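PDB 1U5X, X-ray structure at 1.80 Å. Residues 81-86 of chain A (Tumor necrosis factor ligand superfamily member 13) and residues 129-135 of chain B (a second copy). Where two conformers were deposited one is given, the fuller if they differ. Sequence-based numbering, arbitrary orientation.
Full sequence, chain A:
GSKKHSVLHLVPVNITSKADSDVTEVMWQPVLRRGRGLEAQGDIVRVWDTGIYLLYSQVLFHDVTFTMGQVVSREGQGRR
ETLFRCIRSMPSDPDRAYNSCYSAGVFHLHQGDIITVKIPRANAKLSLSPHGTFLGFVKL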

ATOM      1  N   GLU A  81      17.361 -12.695   3.433  1.00 23.30           N
ATOM      2  CA  GLU A  81      16.976 -11.926   2.250  1.00 26.03           C
ATOM      3  C   GLU A  81      16.054 -10.793   2.648  1.00 19.86           C
ATOM      4  O   GLU A  81      15.057 -11.043   3.275  1.00 15.33           O
ATOM      5  CB  GLU A  81      16.237 -12.849   1.276  1.00 28.98           C
ATOM      6  CG  GLU A  81      15.862 -12.245  -0.062  1.00 36.72           C
ATOM      7  CD  GLU A  81      15.057 -13.201  -0.929  1.00 42.82           C
ATOM      8  OE1 GLU A  81      13.953 -12.814  -1.398  1.00 44.79           O
ATOM      9  OE2 GLU A  81      15.527 -14.344  -1.133  1.00 43.96           O
ATOM     10  N   THR A  82      16.361  -9.554   2.266  1.00 17.88           N
ATOM     11  CA  THR A  82      15.375  -8.491   2.442  1.00 17.03           C
ATOM     12  C   THR A  82      14.278  -8.674   1.398  1.00 13.53           C
ATOM     13  O   THR A  82      14.573  -8.959   0.238  1.00 17.89           O
ATOM     14  CB  THR A  82      16.046  -7.115   2.288  1.00 16.94           C
ATOM     15  OG1 THR A  82      17.110  -6.974   3.245  1.00 17.87           O
ATOM     16  CG2 THR A  82      15.083  -5.988   2.568  1.00 16.70           C
ATOM     17  N   LEU A  83      13.030  -8.523   1.815  1.00 13.03           N
ATOM     18  CA  LEU A  83      11.910  -8.575   0.891  1.00 13.30           C
ATOM     19  C   LEU A  83      11.543  -7.177   0.400  1.00 12.36           C
ATOM     20  O   LEU A  83      11.510  -6.918  -0.800  1.00 14.36           O
ATOM     21  CB  LEU A  83      10.732  -9.279   1.516  1.00 13.08           C
ATOM     22  CG  LEU A  83      10.979 -10.737   1.948  1.00 13.69           C
ATOM     23  CD1 LEU A  83       9.679 -11.339   2.472  1.00 17.48           C
ATOM     24  CD2 LEU A  83      11.533 -11.578   0.854  1.00 18.44           C
ATOM     25  N   PHE A  84      11.255  -6.283   1.321  1.00 15.83           N
ATOM     26  CA  PHE A  84      11.041  -4.900   0.971  1.00 14.38           C
ATOM     27  C   PHE A  84      11.296  -3.989   2.152  1.00 16.78           C
ATOM     28  O   PHE A  84      11.341  -4.433   3.290  1.00 14.83           O
ATOM     29  CB  PHE A  84       9.605  -4.691   0.481  1.00 17.41           C
ATOM     30  CG  PHE A  84       8.542  -5.031   1.473  1.00 16.91           C
ATOM     31  CD1 PHE A  84       8.054  -6.328   1.543  1.00 19.41           C
ATOM     32  CD2 PHE A  84       7.983  -4.073   2.311  1.00 15.35           C
ATOM     33  CE1 PHE A  84       7.031  -6.678   2.423  1.00 17.70           C
ATOM     34  CE2 PHE A  84       6.943  -4.407   3.194  1.00 17.79           C
ATOM     35  CZ  PHE A  84       6.465  -5.719   3.243  1.00 18.63           C
ATOM     36  N   ARG A  85      11.418  -2.700   1.876  1.00 13.69           N
ATOM     37  CA  ARG A  85      11.554  -1.693   2.939  1.00 12.28           C
ATOM     38  C   ARG A  85      10.689  -0.456   2.628  1.00 16.66           C
ATOM     39  O   ARG A  85      10.341  -0.195   1.492  1.00 15.81           O
ATOM     40  CB  ARG A  85      13.031  -1.374   3.179  0.50 16.63           C
ATOM     41  CG  ARG A  85      13.535  -0.136   2.466  0.50 21.51           C
ATOM     42  CD  ARG A  85      15.074   0.028   2.345  0.50 24.75           C
ATOM     43  NE  ARG A  85      15.863  -0.277   3.541  0.50 23.03           N
ATOM     44  CZ  ARG A  85      16.860  -1.167   3.608  0.50 23.39           C
ATOM     45  NH1 ARG A  85      17.214  -1.902   2.558  0.50 22.88           N
ATOM     46  NH2 ARG A  85      17.517  -1.326   4.746  0.50 28.87           N
ATOM     47  N   CYS A  86      10.335   0.269   3.671  1.00 14.44           N
ATOM     48  CA  CYS A  86       9.643   1.537   3.572  1.00 15.81           C
ATOM     49  C   CYS A  86      10.577   2.588   4.155  1.00 17.98           C
ATOM     50  O   CYS A  86      11.260   2.297   5.128  1.00 16.05           O
ATOM     51  CB  CYS A  86       8.354   1.432   4.363  1.00 16.04           C
ATOM     52  SG  CYS A  86       7.304   2.832   4.075  1.00 17.55           S
TER
ATOM     53  N   SER B 129      17.463  -0.492  -6.063  1.00 14.90           N
ATOM     54  CA  SER B 129      17.362  -1.579  -5.110  1.00 14.21           C
ATOM     55  C   SER B 129      16.036  -2.268  -5.288  1.00 14.48           C
ATOM     56  O   SER B 129      15.003  -1.584  -5.293  1.00 13.38           O
ATOM     57  CB  SER B 129      17.461  -1.083  -3.672  1.00 17.46           C
ATOM     58  OG  SER B 129      17.056  -2.100  -2.782  1.00 15.32           O
ATOM     59  N   PRO B 130      16.038  -3.602  -5.391  1.00 13.27           N
ATOM     60  CA  PRO B 130      14.785  -4.364  -5.548  1.00 14.38           C
ATOM     61  C   PRO B 130      13.893  -4.284  -4.309  1.00 11.66           C
ATOM     62  O   PRO B 130      12.665  -4.465  -4.385  1.00 16.22           O
ATOM     63  CB  PRO B 130      15.282  -5.802  -5.818  1.00 18.23           C
ATOM     64  CG  PRO B 130      16.619  -5.866  -5.171  1.00 17.22           C
ATOM     65  CD  PRO B 130      17.213  -4.490  -5.318  1.00 13.95           C
ATOM     66  N   HIS B 131      14.491  -3.949  -3.167  1.00 12.49           N
ATOM     67  CA  HIS B 131      13.732  -3.815  -1.895  1.00 14.14           C
ATOM     68  C   HIS B 131      13.048  -2.473  -1.785  1.00 17.64           C
ATOM     69  O   HIS B 131      12.091  -2.359  -1.034  1.00 15.03           O
ATOM     70  CB  HIS B 131      14.677  -4.054  -0.690  1.00 14.58           C
ATOM     71  CG  HIS B 131      15.591  -5.197  -0.915  1.00 15.03           C
ATOM     72  ND1 HIS B 131      16.927  -5.035  -1.220  1.00 20.95           N
ATOM     73  CD2 HIS B 131      15.350  -6.522  -0.969  1.00 16.31           C
ATOM     74  CE1 HIS B 131      17.478  -6.221  -1.406  1.00 16.53           C
ATOM     75  NE2 HIS B 131      16.542  -7.139  -1.263  1.00 18.67           N
ATOM     76  N   GLY B 132      13.499  -1.479  -2.572  1.00 12.95           N
ATOM     77  CA  GLY B 132      12.939  -0.136  -2.540  1.00 15.95           C
ATOM     78  C   GLY B 132      12.087   0.339  -3.716  1.00 15.02           C
ATOM     79  O   GLY B 132      11.180   1.158  -3.540  1.00 16.37           O
ATOM     80  N   THR B 133      12.368  -0.183  -4.899  1.00 16.18           N
ATOM     81  CA  THR B 133      11.646   0.165  -6.121  1.00 15.06           C
ATOM     82  C   THR B 133      11.180  -1.151  -6.735  1.00 14.22           C
ATOM     83  O   THR B 133      11.982  -2.021  -7.002  1.00 15.39           O
ATOM     84  CB  THR B 133      12.575   0.911  -7.068  1.00 14.33           C
ATOM     85  OG1 THR B 133      12.980   2.120  -6.445  1.00 16.78           O
ATOM     86  CG2 THR B 133      11.885   1.345  -8.320  1.00 17.29           C
ATOM     87  N   PHE B 134       9.873  -1.295  -6.908  1.00 14.06           N
ATOM     88  CA  PHE B 134       9.302  -2.502  -7.450  1.00 14.79           C
ATOM     89  C   PHE B 134       7.917  -2.263  -8.019  1.00 18.81           C
ATOM     90  O   PHE B 134       7.310  -1.211  -7.815  1.00 16.24           O
ATOM     91  CB  PHE B 134       9.346  -3.629  -6.397  1.00 14.61           C
ATOM     92  CG  PHE B 134       8.708  -3.285  -5.084  1.00 15.00           C
ATOM     93  CD1 PHE B 134       7.338  -3.340  -4.931  1.00 14.79           C
ATOM     94  CD2 PHE B 134       9.494  -2.972  -3.979  1.00 15.17           C
ATOM     95  CE1 PHE B 134       6.746  -3.041  -3.707  1.00 17.25           C
ATOM     96  CE2 PHE B 134       8.892  -2.678  -2.774  1.00 14.33           C
ATOM     97  CZ  PHE B 134       7.558  -2.740  -2.632  1.00 17.14           C
ATOM     98  N   LEU B 135       7.452  -3.244  -8.774  1.00 16.49           N
ATOM     99  CA  LEU B 135       6.199  -3.157  -9.496  1.00 17.27           C
ATOM    100  C   LEU B 135       5.595  -4.542  -9.536  1.00 15.50           C
ATOM    101  O   LEU B 135       6.271  -5.518  -9.866  1.00 17.72           O
ATOM    102  CB  LEU B 135       6.444  -2.682 -10.935  1.00 14.95           C
ATOM    103  CG  LEU B 135       5.187  -2.618 -11.841  1.00 18.45           C
ATOM    104  CD1 LEU B 135       4.202  -1.574 -11.359  1.00 19.90           C
ATOM    105  CD2 LEU B 135       5.628  -2.321 -13.295  1.00 15.46           C
TER
HETATM  106  O   HOH W   1      10.972  -6.486  -3.759  1.00 27.93           O

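Contacts between copies of one protein can illustrate a simple principle: a loop braced by its own hydrogen bonds can present one residue to the backbone and side chains of a strand in the neighbouring copy. The pairing of residues 81-86 of chain A with residues 129-135 of chain B in this TNF superfamily ligand is a compact example, in which about 290 Å² of surface is buried and one histidine accounts for most of the area buried on the chain B side.

The chain B segment begins with a residue that works at a distance. Ser B129 makes no contact with chain A, yet it sets the shape of the loop. Its carbonyl O accepts from Gly B132 N (3.1 Å) and from Thr B133 N (3.0 Å), which folds the chain into a tight turn. Its hydroxyl OG accepts from His B131 N at 3.2 Å and, more weakly, from His B131 ND1 at 3.3 Å, so a short polar side chain helps to steady both the backbone and the ring of the residue that matters most.

Pro B130 keeps its ring clear of the strand and contributes through its backbone. Leu A83 O and Pro B130 O lie 4.5 Å apart, and as two acceptors they cannot bond to each other. A water lies within hydrogen-bonding distance of both, 2.7 Å from its O to Pro B130 O and 3.0 Å from its O to Leu A83 O, and can donate to either. It has more acceptors in reach than protons, so the two bonds need not be made together.

His B131 is the centre of the contact, with 113 Å² covered by the strand. Its CA-to-CB bond points sideways, but with chi1 at -42° (m) the imidazole swings nearer to chain A. Thr A82, whose CB points toward the loop, sits over one face of the ring: its CB lies 3.6 Å from the centroid of the His B131 ring, 22° off the normal, a CH-pi contact well suited to a small beta-branched side chain beside a flat one. Leu A83 O lies at the ring edge, while the Leu A83 CA-to-CB bond points away from the loop. The backbone of the histidine completes the attachment. Arg A85 N donates to His B131 O at 3.0 Å with an angle of 155°, the one direct hydrogen bond between the stretches, and Phe A84 CA approaches His B131 O at 3.4 Å in a CA-H...O contact. One carbonyl thus engages two successive residues of the strand.

Gly B132 follows, buried, with a small area covered by the strand; a CB there would still stand 4.9 Å from Arg A85 CD, so the contact itself does not call for glycine. Arg A85, 46 Å² of which is covered by the loop, remains partly exposed. Thr B133 is buried but out of reach of chain A.

At Phe B134, where a strand begins, the CA-to-CB bond points toward chain A. Phe B134 CE2 meets Phe A84 CB at 3.9 Å, an oblique apolar contact between two buried aromatic residues that adds to the backbone hydrogen bond, although the end of the Phe A84 side chain leads away. Leu B135 then leaves the contact altogether.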